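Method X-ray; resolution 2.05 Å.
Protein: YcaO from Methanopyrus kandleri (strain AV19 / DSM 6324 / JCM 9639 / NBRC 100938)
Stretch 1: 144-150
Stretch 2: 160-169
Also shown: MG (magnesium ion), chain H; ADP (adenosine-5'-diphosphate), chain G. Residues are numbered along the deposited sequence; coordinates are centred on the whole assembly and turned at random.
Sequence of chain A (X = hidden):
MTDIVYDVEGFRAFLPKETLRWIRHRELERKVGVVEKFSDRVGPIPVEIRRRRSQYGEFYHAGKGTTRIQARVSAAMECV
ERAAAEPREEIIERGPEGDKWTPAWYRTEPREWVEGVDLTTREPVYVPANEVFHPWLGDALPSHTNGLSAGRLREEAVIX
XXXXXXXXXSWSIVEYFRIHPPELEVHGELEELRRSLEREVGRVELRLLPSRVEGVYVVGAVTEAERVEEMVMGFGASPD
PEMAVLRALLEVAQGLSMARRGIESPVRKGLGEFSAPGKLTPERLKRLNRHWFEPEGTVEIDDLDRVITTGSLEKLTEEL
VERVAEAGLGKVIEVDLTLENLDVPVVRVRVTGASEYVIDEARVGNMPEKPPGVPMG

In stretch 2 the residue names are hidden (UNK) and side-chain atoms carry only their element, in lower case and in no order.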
# COMPACT_ATOMS: atom_id res chain seq x y z
N HIS A 144 12.68 -1.31 1.09
CA HIS A 144 11.37 -1.65 0.49
C HIS A 144 10.51 -0.39 0.31
O HIS A 144 10.98 0.72 0.59
CB HIS A 144 10.64 -2.75 1.29
CG HIS A 144 10.36 -2.38 2.71
ND1 HIS A 144 9.30 -1.58 3.07
CD2 HIS A 144 10.99 -2.71 3.86
CE1 HIS A 144 9.29 -1.43 4.38
NE2 HIS A 144 10.31 -2.10 4.89
N THR A 145 9.28 -0.56 -0.17
CA THR A 145 8.43 0.59 -0.53
C THR A 145 7.14 0.73 0.32
O THR A 145 6.24 1.52 -0.03
CB THR A 145 8.06 0.57 -2.03
OG1 THR A 145 7.38 -0.65 -2.33
CG2 THR A 145 9.31 0.69 -2.92
N ASN A 146 7.04 -0.02 1.42
CA ASN A 146 5.90 0.11 2.32
C ASN A 146 5.83 1.53 2.88
O ASN A 146 6.79 2.01 3.48
CB ASN A 146 5.93 -0.90 3.47
CG ASN A 146 4.59 -1.02 4.19
OD1 ASN A 146 3.55 -1.18 3.56
ND2 ASN A 146 4.62 -0.95 5.51
N GLY A 147 4.69 2.18 2.65
CA GLY A 147 4.48 3.55 3.08
C GLY A 147 4.88 4.61 2.07
O GLY A 147 4.73 5.80 2.35
N LEU A 148 5.40 4.18 0.92
CA LEU A 148 5.74 5.09 -0.17
C LEU A 148 4.50 5.44 -0.98
O LEU A 148 3.77 4.55 -1.41
CB LEU A 148 6.82 4.48 -1.06
CG LEU A 148 7.35 5.27 -2.26
CD1 LEU A 148 8.15 6.50 -1.83
CD2 LEU A 148 8.19 4.33 -3.10
N SER A 149 4.25 6.73 -1.17
CA SER A 149 3.09 7.19 -1.94
C SER A 149 3.31 8.55 -2.59
O SER A 149 3.99 9.41 -2.04
CB SER A 149 1.82 7.26 -1.06
OG SER A 149 1.52 5.97 -0.52
N ALA A 150 2.70 8.71 -3.76
CA ALA A 150 2.65 9.98 -4.47
C ALA A 150 1.22 10.51 -4.44
O ALA A 150 0.27 9.75 -4.20
CB ALA A 150 3.12 9.78 -5.91
N UNK A 160 -2.53 8.02 1.81
CA UNK A 160 -2.28 6.78 1.08
C UNK A 160 -1.18 5.94 1.73
O UNK A 160 -1.36 4.74 1.96
n UNK A 160 -3.26 4.34 -2.62
o UNK A 160 -4.28 5.99 -1.48
c UNK A 160 -3.25 5.40 -1.81
c UNK A 160 -1.88 5.85 -1.31
c UNK A 160 -1.95 7.08 -0.39
N UNK A 161 -0.04 6.57 2.02
CA UNK A 161 1.10 5.91 2.67
C UNK A 161 0.79 5.33 4.04
O UNK A 161 1.23 4.23 4.36
N UNK A 162 0.03 6.08 4.84
CA UNK A 162 -0.35 5.67 6.20
C UNK A 162 -1.34 4.50 6.19
O UNK A 162 -1.16 3.54 6.94
c UNK A 162 0.22 6.48 9.18
c UNK A 162 -1.11 6.75 8.48
c UNK A 162 -0.93 6.85 6.97
c UNK A 162 -1.74 8.03 9.00
N UNK A 163 -2.36 4.60 5.35
CA UNK A 163 -3.30 3.50 5.13
C UNK A 163 -2.60 2.22 4.69
O UNK A 163 -2.93 1.14 5.19
c UNK A 163 -5.47 4.91 4.73
c UNK A 163 -4.43 3.90 4.17
c UNK A 163 -6.18 4.39 5.98
c UNK A 163 -6.48 5.32 3.67
N UNK A 164 -1.62 2.33 3.78
CA UNK A 164 -0.81 1.19 3.37
C UNK A 164 -0.07 0.53 4.55
O UNK A 164 -0.05 -0.70 4.66
c UNK A 164 1.01 0.48 1.71
c UNK A 164 0.17 1.61 2.28
o UNK A 164 2.95 1.30 0.63
o UNK A 164 1.17 0.94 -0.60
c UNK A 164 1.78 0.92 0.49
N UNK A 165 0.52 1.35 5.41
CA UNK A 165 1.22 0.86 6.61
C UNK A 165 0.26 0.10 7.55
O UNK A 165 0.61 -0.97 8.06
c UNK A 165 2.00 1.98 7.36
c UNK A 165 3.14 2.53 6.50
c UNK A 165 2.58 1.47 8.68
N UNK A 166 -0.95 0.63 7.75
CA UNK A 166 -1.99 -0.03 8.56
C UNK A 166 -2.39 -1.36 7.92
O UNK A 166 -2.49 -2.38 8.60
c UNK A 166 -2.80 2.13 9.55
c UNK A 166 -4.33 0.15 9.54
c UNK A 166 -3.22 0.88 8.79
N UNK A 167 -2.57 -1.34 6.60
CA UNK A 167 -2.92 -2.51 5.81
C UNK A 167 -1.93 -3.66 6.00
O UNK A 167 -2.33 -4.80 6.29
c UNK A 167 -3.26 -3.22 3.35
c UNK A 167 -2.96 -2.79 1.93
c UNK A 167 -3.03 -2.10 4.34
o UNK A 167 -3.68 -1.91 1.40
o UNK A 167 -2.02 -3.34 1.33
N UNK A 168 -0.64 -3.36 5.87
CA UNK A 168 0.40 -4.37 6.02
C UNK A 168 0.61 -4.79 7.48
O UNK A 168 1.03 -5.91 7.74
c UNK A 168 1.56 -3.41 3.96
n UNK A 168 3.07 -2.65 1.07
n UNK A 168 1.33 -2.90 -0.41
c UNK A 168 1.90 -3.20 0.75
c UNK A 168 1.75 -4.46 2.90
n UNK A 168 1.26 -4.03 1.59
c UNK A 168 1.72 -3.93 5.38
N UNK A 169 0.31 -3.89 8.42
CA UNK A 169 0.31 -4.22 9.85
C UNK A 169 -0.74 -5.30 10.15
O UNK A 169 -0.42 -6.29 10.82
c UNK A 169 0.11 -2.97 10.73
c UNK A 169 0.15 -3.30 12.23
o UNK A 169 -0.94 -3.39 12.83
o UNK A 169 1.25 -3.45 12.80
MG MG H . 2.84 3.14 -3.03
PB ADP G . -1.62 1.71 -4.21
O1B ADP G . -1.13 2.98 -3.54
O2B ADP G . -2.32 0.75 -3.28
O3B ADP G . -0.62 1.05 -5.14
PA ADP G . -2.90 2.80 -6.57
O1A ADP G . -4.28 3.41 -6.66
O2A ADP G . -2.58 1.70 -7.55
O3A ADP G . -2.87 2.23 -5.08
O5' ADP G . -1.82 3.99 -6.67
C5' ADP G . -0.46 3.87 -7.11
C4' ADP G . 0.27 5.20 -6.85
O4' ADP G . -0.38 6.27 -7.56
C3' ADP G . 0.25 5.64 -5.38
O3' ADP G . 1.42 6.42 -5.08
C2' ADP G . -0.98 6.53 -5.29
O2' ADP G . -0.92 7.43 -4.19
C1' ADP G . -0.95 7.23 -6.65
N9 ADP G . -2.29 7.61 -7.14
C8 ADP G . -3.29 6.75 -7.44
N7 ADP G . -4.39 7.42 -7.86
C5 ADP G . -4.10 8.73 -7.86
C6 ADP G . -4.82 9.97 -8.20
N6 ADP G . -6.10 9.92 -8.65
N1 ADP G . -4.16 11.14 -8.05
C2 ADP G . -2.88 11.20 -7.60
N3 ADP G . -2.16 10.11 -7.28
C4 ADP G . -2.71 8.86 -7.39
O HOH W 1 4.94 -1.84 -0.82
O HOH W 2 3.09 -2.03 7.98
O HOH W 3 0.90 3.68 -2.10
O HOH W 4 3.91 1.57 -1.89
O HOH W 5 2.14 1.78 -4.70

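Position 160 carries three side-chain carbons in a row, the last bearing one oxygen and one nitrogen: an amide, and with two carbons before it, Gln 160. Its CB points toward stretch 1, and CG lies 3.5 Å from Ser 149 OG, but the end leads away to the nucleotide, where NE2 donates to ADP O1B at 2.7 Å. An amide suits this place because its NH2 can meet a phosphate oxygen.

Position 161 has no side-chain atoms, so it is Gly 161. The backbones come closest here, with 4.1 Å between Gly 147 CA and Gly 161 CA. A CB on Gly 161 would fall 2.7 Å from Gly 147 O, a clash. The bare backbone also allows Gly 147 CA to approach Gly 161 O at 3.6 Å in a CA-H...O contact.

Position 162 shows four carbons forked at the second, the mark of Leu 162. Its CB points away from stretch 1, and the buried setting suits a hydrocarbon. Position 163 has the same four-carbon fork and is Leu 163, likewise buried and without contact to stretch 1.

At position 164, three carbons end in two oxygens, one of them 2.8 Å from Gly 147 N: a carboxylate on a two-carbon arm, hence Glu 164. The extended t, t arm carries OE1 to the turn, where it accepts the hydrogen bond from Gly 147 N and another from water 4 at 2.7 Å. OE2 accepts from water 3 at 3.1 Å. Both waters bind magnesium, so a carboxylate serves well here.

Position 165 has one carbon carrying two more, which makes it Val 165. CG2 packs 3.8 Å from Gly 147 CA and 3.9 Å from Asn 146 ND2, a short branched side chain filling the space beside the glycine. Position 166 has the same three-carbon branch and is Val 166, pointing away from stretch 1 into buried surroundings.

Position 167 has three carbons, the third with two oxygens, and touches nothing on stretch 1; it is Glu 167. Position 168 has three carbons, a nitrogen, then a carbon with two more nitrogens: a guanidinium, hence Arg 168. NH1 lies 2.9 Å from Asn 146 OD1 and donates to water 1 at 2.8 Å, while NE makes a weak, salt-bridging hydrogen bond to Glu 167 OE2 at 3.4 Å. The long arm thus reaches both the loop and an acidic neighbour. Position 169, two carbons ending in two oxygens, is Asp 169; it misses stretch 1, and its carboxylate is satisfied elsewhere in the structure.

The contact joins a type II turn, Thr 145 to Leu 148, to one side of a helix. Paired glycines permit the close approach, and the Glu 164 carboxylate holds the turn by the Gly 147 amide. Leu 148 O binds magnesium directly at 2.3 Å; water 3, also on the metal, links Ser 149 OG, Glu 164 OE2 and ADP O1B. Turn, helix and nucleotide therefore meet around one ion.

Stretch 2 160-169: QGLLEVVERD
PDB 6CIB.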